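Local structure of transcriptional regulator (Actinomyces oris, 5V8C) at residues A[171-175]-A[176-180]; A[82-86]-A[87-91]; A[198-201]-A[202-206]. The protein is a LytR-Cps2A-Psr family phosphotransferase that mediates glycosylation of a cell wall-anchored surface protein. All blocks are in the same frame, centred on the assembly; numbering follows the deposited sequence.

Contact 1 (A[171-175]-A[176-180])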
# COMPACT_ATOMS: atom_id res chain seq x y z
N ILE A 171 0.30 23.06 -8.23
CA ILE A 171 0.53 22.81 -9.65
C ILE A 171 0.57 24.14 -10.43
O ILE A 171 0.15 25.17 -9.90
CB ILE A 171 -0.49 21.76 -10.18
CG1 ILE A 171 0.16 20.87 -11.23
CG2 ILE A 171 -1.81 22.36 -10.65
CD1 ILE A 171 0.46 19.56 -10.74
N LEU A 172 1.15 24.13 -11.63
CA LEU A 172 1.30 25.35 -12.41
C LEU A 172 0.11 25.58 -13.35
O LEU A 172 -0.07 24.87 -14.36
CB LEU A 172 2.64 25.29 -13.18
CG LEU A 172 3.45 26.57 -13.38
CD1 LEU A 172 2.86 27.42 -14.49
CD2 LEU A 172 3.70 27.34 -12.07
N ARG A 173 -0.76 26.53 -12.97
CA ARG A 173 -1.93 26.90 -13.78
C ARG A 173 -1.94 28.41 -13.99
O ARG A 173 -1.75 29.16 -13.03
CB ARG A 173 -3.24 26.41 -13.14
CG ARG A 173 -3.42 24.89 -13.12
CD ARG A 173 -3.77 24.31 -14.48
NE ARG A 173 -4.17 22.91 -14.37
CZ ARG A 173 -3.33 21.88 -14.41
NH1 ARG A 173 -2.03 22.09 -14.58
NH2 ARG A 173 -3.78 20.64 -14.29
N ASP A 174 -2.08 28.84 -15.25
CA ASP A 174 -2.07 30.25 -15.63
C ASP A 174 -0.83 30.97 -15.05
O ASP A 174 -0.94 32.05 -14.46
CB ASP A 174 -3.40 30.93 -15.20
CG ASP A 174 -3.70 32.25 -15.88
OD1 ASP A 174 -3.79 32.27 -17.13
OD2 ASP A 174 -3.86 33.26 -15.16
N GLY A 175 0.32 30.32 -15.18
CA GLY A 175 1.60 30.84 -14.69
C GLY A 175 1.73 31.00 -13.18
O GLY A 175 2.55 31.79 -12.71
N ARG A 176 0.92 30.26 -12.41
CA ARG A 176 0.87 30.39 -10.96
C ARG A 176 0.81 29.06 -10.25
O ARG A 176 0.14 28.14 -10.70
CB ARG A 176 -0.34 31.25 -10.52
CG ARG A 176 -0.13 32.76 -10.68
CD ARG A 176 -1.33 33.53 -10.16
NE ARG A 176 -1.90 34.42 -11.18
CZ ARG A 176 -2.90 34.10 -11.98
NH1 ARG A 176 -3.48 32.90 -11.90
NH2 ARG A 176 -3.34 34.96 -12.89
N TRP A 177 1.45 28.97 -9.10
CA TRP A 177 1.39 27.78 -8.26
C TRP A 177 0.03 27.75 -7.55
O TRP A 177 -0.29 28.65 -6.76
CB TRP A 177 2.57 27.72 -7.28
CG TRP A 177 3.87 27.45 -7.97
CD1 TRP A 177 4.91 28.32 -8.14
CD2 TRP A 177 4.26 26.23 -8.62
NE1 TRP A 177 5.94 27.70 -8.82
CE2 TRP A 177 5.57 26.41 -9.10
CE3 TRP A 177 3.62 24.99 -8.83
CZ2 TRP A 177 6.26 25.40 -9.78
CZ3 TRP A 177 4.29 24.00 -9.51
CH2 TRP A 177 5.60 24.20 -9.97
N VAL A 178 -0.79 26.77 -7.91
CA VAL A 178 -2.16 26.67 -7.46
C VAL A 178 -2.47 25.32 -6.78
O VAL A 178 -2.06 24.26 -7.25
CB VAL A 178 -3.10 26.99 -8.66
CG1 VAL A 178 -4.06 25.86 -8.99
CG2 VAL A 178 -3.83 28.31 -8.44
N THR A 179 -3.17 25.39 -5.64
CA THR A 179 -3.64 24.22 -4.91
C THR A 179 -5.00 23.79 -5.47
O THR A 179 -5.74 24.61 -6.03
CB THR A 179 -3.72 24.51 -3.40
OG1 THR A 179 -4.33 25.79 -3.19
CG2 THR A 179 -2.37 24.44 -2.71
N MET A 180 -5.32 22.52 -5.30
CA MET A 180 -6.59 21.96 -5.77
C MET A 180 -7.41 21.40 -4.60
O MET A 180 -6.95 21.41 -3.45
CB MET A 180 -6.34 20.91 -6.88
CG MET A 180 -5.06 20.10 -6.71
SD MET A 180 -4.77 18.99 -8.11
CE MET A 180 -3.11 18.46 -7.78
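The indole of W177 receives L172 on one face: CD2 of L172 stands 3.7 Å from the centroid of the six-membered ring and 15° off its normal, a CH-pi contact. At the edge of the same ring, in its plane, lies I171 N. W177 carries CG anti to its own carbonyl carbon (chi1 -70°), which sets CG beside the backbone N and brings one face of the indole under CD2 of L172. Over the centre of one face of the R176 guanidinium sits the carbonyl oxygen D174 O, 3.7 Å above the plane, while R176 NH2 reaches D174 OD2 at 2.9 Å in a salt bridge whose hydrogen bond is weak. The two side chains run side by side, but carboxylate and guanidinium planes are 52° apart, so the pair does not form a flat two-pronged bridge. The guanidinium of R173 has I171 CG2 over one face toward the rim, and its NH1 is salt-bridged to E136.

These groups decorate a beta hairpin with a two-residue loop, closed by a type I' turn from R173 to R176 in which D174 and G175 both have positive phi. I171 with V178 and R173 with R176 form antiparallel hydrogen-bonded pairs, and L172 with W177 is the non-hydrogen-bonded pair between them. V178 N gives to I171 O at 2.7 Å.

The hairpin contributes the last two strands of a four-stranded antiparallel sheet: strand 170-173 lies between 138-140 and the outermost strand 176-178, R139 makes a cation-pi contact with W177, and helix 182-208 follows shortly in the chain.

Contact 2 (A[82-86]-A[87-91]). With PO4 (phosphate ion), chain C.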
# COMPACT_ATOMS: atom_id res chain seq x y z
N GLU A 82 -19.48 1.43 14.73
CA GLU A 82 -18.56 2.57 14.82
C GLU A 82 -17.80 2.76 13.49
O GLU A 82 -17.41 1.78 12.87
CB GLU A 82 -17.55 2.38 15.97
N LEU A 83 -17.58 4.02 13.07
CA LEU A 83 -16.91 4.31 11.81
C LEU A 83 -15.60 5.08 11.95
O LEU A 83 -15.57 6.12 12.61
CB LEU A 83 -17.83 5.06 10.82
CG LEU A 83 -19.19 4.43 10.49
CD1 LEU A 83 -20.08 5.42 9.78
CD2 LEU A 83 -19.04 3.16 9.64
N ASP A 84 -14.54 4.61 11.26
CA ASP A 84 -13.23 5.25 11.23
C ASP A 84 -12.71 5.26 9.80
O ASP A 84 -13.05 4.37 9.02
CB ASP A 84 -12.20 4.49 12.10
CG ASP A 84 -12.47 4.36 13.59
OD1 ASP A 84 -13.38 5.07 14.11
OD2 ASP A 84 -11.74 3.59 14.26
N ARG A 85 -11.83 6.22 9.48
CA ARG A 85 -11.17 6.22 8.18
C ARG A 85 -9.99 5.26 8.28
O ARG A 85 -9.37 5.15 9.35
CB ARG A 85 -10.68 7.62 7.80
CG ARG A 85 -11.78 8.58 7.38
CD ARG A 85 -11.21 9.90 6.89
NE ARG A 85 -10.22 10.44 7.82
CZ ARG A 85 -9.08 11.00 7.45
NH1 ARG A 85 -8.78 11.15 6.17
NH2 ARG A 85 -8.22 11.44 8.37
N LEU A 86 -9.67 4.58 7.16
CA LEU A 86 -8.57 3.62 7.08
C LEU A 86 -7.26 4.14 7.68
O LEU A 86 -6.59 3.43 8.42
CB LEU A 86 -8.37 3.20 5.61
CG LEU A 86 -8.77 1.78 5.23
CD1 LEU A 86 -10.27 1.60 5.32
CD2 LEU A 86 -8.34 1.47 3.83
N ALA A 87 -6.91 5.40 7.40
CA ALA A 87 -5.68 6.02 7.90
C ALA A 87 -5.69 6.17 9.42
O ALA A 87 -4.64 6.06 10.07
CB ALA A 87 -5.49 7.38 7.24
N THR A 88 -6.87 6.42 9.99
CA THR A 88 -7.08 6.67 11.40
C THR A 88 -7.07 5.37 12.22
O THR A 88 -6.65 5.40 13.38
CB THR A 88 -8.32 7.55 11.56
OG1 THR A 88 -7.87 8.89 11.67
CG2 THR A 88 -9.20 7.18 12.75
N THR A 89 -7.47 4.23 11.62
CA THR A 89 -7.46 2.93 12.30
C THR A 89 -6.06 2.52 12.83
O THR A 89 -5.98 1.71 13.75
CB THR A 89 -8.06 1.83 11.42
OG1 THR A 89 -7.20 1.60 10.31
CG2 THR A 89 -9.48 2.16 10.95
N TYR A 90 -4.98 3.07 12.26
CA TYR A 90 -3.62 2.72 12.67
C TYR A 90 -3.20 3.30 14.03
O TYR A 90 -2.34 2.71 14.70
CB TYR A 90 -2.58 3.07 11.58
CG TYR A 90 -1.27 2.34 11.80
CD1 TYR A 90 -1.19 0.95 11.72
CD2 TYR A 90 -0.14 3.03 12.24
CE1 TYR A 90 -0.02 0.27 12.03
CE2 TYR A 90 1.04 2.36 12.54
CZ TYR A 90 1.10 0.98 12.43
OH TYR A 90 2.26 0.31 12.72
N VAL A 91 -3.82 4.43 14.45
CA VAL A 91 -3.53 5.19 15.68
C VAL A 91 -3.43 4.30 16.95
O VAL A 91 -2.38 4.36 17.60
CB VAL A 91 -4.49 6.39 15.88
CG1 VAL A 91 -4.36 6.99 17.27
CG2 VAL A 91 -4.27 7.45 14.81
P PO4 C . -5.04 14.49 7.03
O1 PO4 C . -5.41 15.49 8.23
O2 PO4 C . -6.31 13.58 6.71
O3 PO4 C . -3.82 13.56 7.47
O4 PO4 C . -4.65 15.31 5.77
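A turn with helical backbone angles takes the chain out of strand 83-85, and T88 and T89 fold back onto R85 and L86 to close it. R85 O accepts two backbone donors, T88 N at 2.9 Å, which comes from above the carbonyl plane, and T89 N at 3.1 Å, nearly along the C=O axis. The hydroxyl of T89, placed between its backbone N and carbonyl carbon (chi1 68°), gives a hydrogen bond from OG1 to L86 O at 2.7 Å; OG1 is also hydrogen-bonded to the hydroxyl of T97. The methyl of the same residue points back to the strand, with CG2 3.8 Å from D84 CB.

R85 sends its guanidinium to a phosphate ion, probably from the crystallisation liquor, whose O2 lies at the guanidinium edge, 3.3 Å from NH2 in a weak hydrogen bond. R51 lies close by, and the two arginines may line an anion-binding site, consistent with the phosphate-bearing lipid substrates of LytR-Cps2A-Psr relatives.

Strand 83-85 pairs with strand 75-77 in a small antiparallel sheet, L86 packs on I76, Y90 reaches strand 23-28 of the large mixed sheet, and T89 packs on A100 of helix 94-105, the next helix in the chain.

Contact 3 (A[198-201]-A[202-206])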
# COMPACT_ATOMS: atom_id res chain seq x y z
N GLN A 198 3.81 0.02 -8.65
CA GLN A 198 4.22 -0.67 -9.87
C GLN A 198 5.72 -0.50 -10.08
O GLN A 198 6.41 -1.50 -10.35
CB GLN A 198 3.41 -0.21 -11.10
CG GLN A 198 3.74 -0.98 -12.38
CD GLN A 198 3.64 -2.49 -12.25
OE1 GLN A 198 2.55 -3.07 -12.14
NE2 GLN A 198 4.79 -3.18 -12.32
N ALA A 199 6.23 0.73 -9.87
CA ALA A 199 7.65 1.03 -10.01
C ALA A 199 8.48 0.22 -9.02
O ALA A 199 9.54 -0.29 -9.40
CB ALA A 199 7.90 2.52 -9.83
N VAL A 200 7.94 -0.02 -7.81
CA VAL A 200 8.60 -0.84 -6.79
C VAL A 200 8.70 -2.27 -7.28
O VAL A 200 9.79 -2.82 -7.31
CB VAL A 200 7.95 -0.73 -5.39
CG1 VAL A 200 8.52 -1.78 -4.44
CG2 VAL A 200 8.13 0.67 -4.81
N LEU A 201 7.57 -2.83 -7.75
CA LEU A 201 7.49 -4.19 -8.29
C LEU A 201 8.46 -4.38 -9.46
O LEU A 201 9.15 -5.40 -9.52
CB LEU A 201 6.07 -4.50 -8.74
CG LEU A 201 5.15 -5.21 -7.74
CD1 LEU A 201 3.84 -5.54 -8.40
CD2 LEU A 201 5.78 -6.49 -7.20
N SER A 202 8.50 -3.40 -10.37
CA SER A 202 9.38 -3.42 -11.54
C SER A 202 10.85 -3.41 -11.12
O SER A 202 11.61 -4.28 -11.56
CB SER A 202 9.07 -2.26 -12.47
OG SER A 202 7.70 -2.23 -12.80
N ALA A 203 11.23 -2.48 -10.21
CA ALA A 203 12.59 -2.37 -9.69
C ALA A 203 13.03 -3.62 -8.93
O ALA A 203 14.20 -4.01 -9.02
CB ALA A 203 12.73 -1.14 -8.81
N ILE A 204 12.09 -4.27 -8.20
CA ILE A 204 12.35 -5.51 -7.45
C ILE A 204 12.85 -6.63 -8.37
O ILE A 204 13.89 -7.24 -8.08
CB ILE A 204 11.10 -5.92 -6.61
CG1 ILE A 204 10.98 -5.09 -5.30
CG2 ILE A 204 11.03 -7.43 -6.33
CD1 ILE A 204 11.93 -5.48 -4.11
N GLY A 205 12.15 -6.86 -9.48
CA GLY A 205 12.51 -7.87 -10.47
C GLY A 205 13.80 -7.55 -11.19
O GLY A 205 14.61 -8.44 -11.44
N GLN A 206 14.01 -6.25 -11.50
CA GLN A 206 15.21 -5.74 -12.16
C GLN A 206 16.46 -5.92 -11.28
O GLN A 206 17.58 -5.97 -11.79
CB GLN A 206 15.03 -4.26 -12.55
CG GLN A 206 14.17 -4.06 -13.79
CD GLN A 206 14.33 -2.69 -14.39
OE1 GLN A 206 15.40 -2.32 -14.89
NE2 GLN A 206 13.26 -1.91 -14.38
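S202 leans back over the preceding turn of its helix to meet Q198. Its CB lies 3.5 Å from Q198 O and a little farther from A199 O, and OG then bends back to Q198 O, donating a hydrogen bond of 2.9 Å. OG is anti to the carbonyl carbon of S202 (chi1 -53°), which sets it beside the backbone N and within reach of the acceptor that this N also uses. Q198 O is thus gripped twice: S202 N comes at 2.8 Å nearly in line with the carbonyl, whereas OG approaches from above the carbonyl plane. With an alanine here the side-chain bond would be lost, and Q198 O would probably be left with the backbone N-H as its one donor from this turn.

Such a serine back-bond to the i-4 carbonyl is a familiar motif of alpha-helices, and here it lies within the long helix 182-208, whose regular ladder continues with A203 N to A199 O at 2.9 Å and I204 N to V200 O at the same length.

On another side of the helix, I204 lies one turn on from V200. Their CG1 atoms are 4.2 Å apart, a loose apolar contact; I204 also touches L127, and V200 touches I130. L201 packs on T252 and I254 of strand 252-256 and on R247 of helix 233-248, and its side chain comes about 3 Å, nearest atoms, from a bound polyether, probably a crystallisation additive that may mark a pocket.

Along the chain contact 2 comes first, then contact 1, then contact 3, all in the part that belongs to the LytR-Cps2A-Psr family. Their centres lie 30 to 32 Å apart, and none touches another; the nearest atoms are about 14 Å apart between contacts 1 and 2 and about 17 Å between contacts 2 and 3, on opposite sides of the chain's centre. Contact 1 is a hairpin of the separate four-stranded sheet, and the chain passes from its strand 176-178 into helix 182-208, which holds contact 3 and packs there against strand 252-256 of the seven-stranded mixed sheet. Contact 2 reaches that sheet at strand 23-28, so contacts 2 and 3 meet different strands of it.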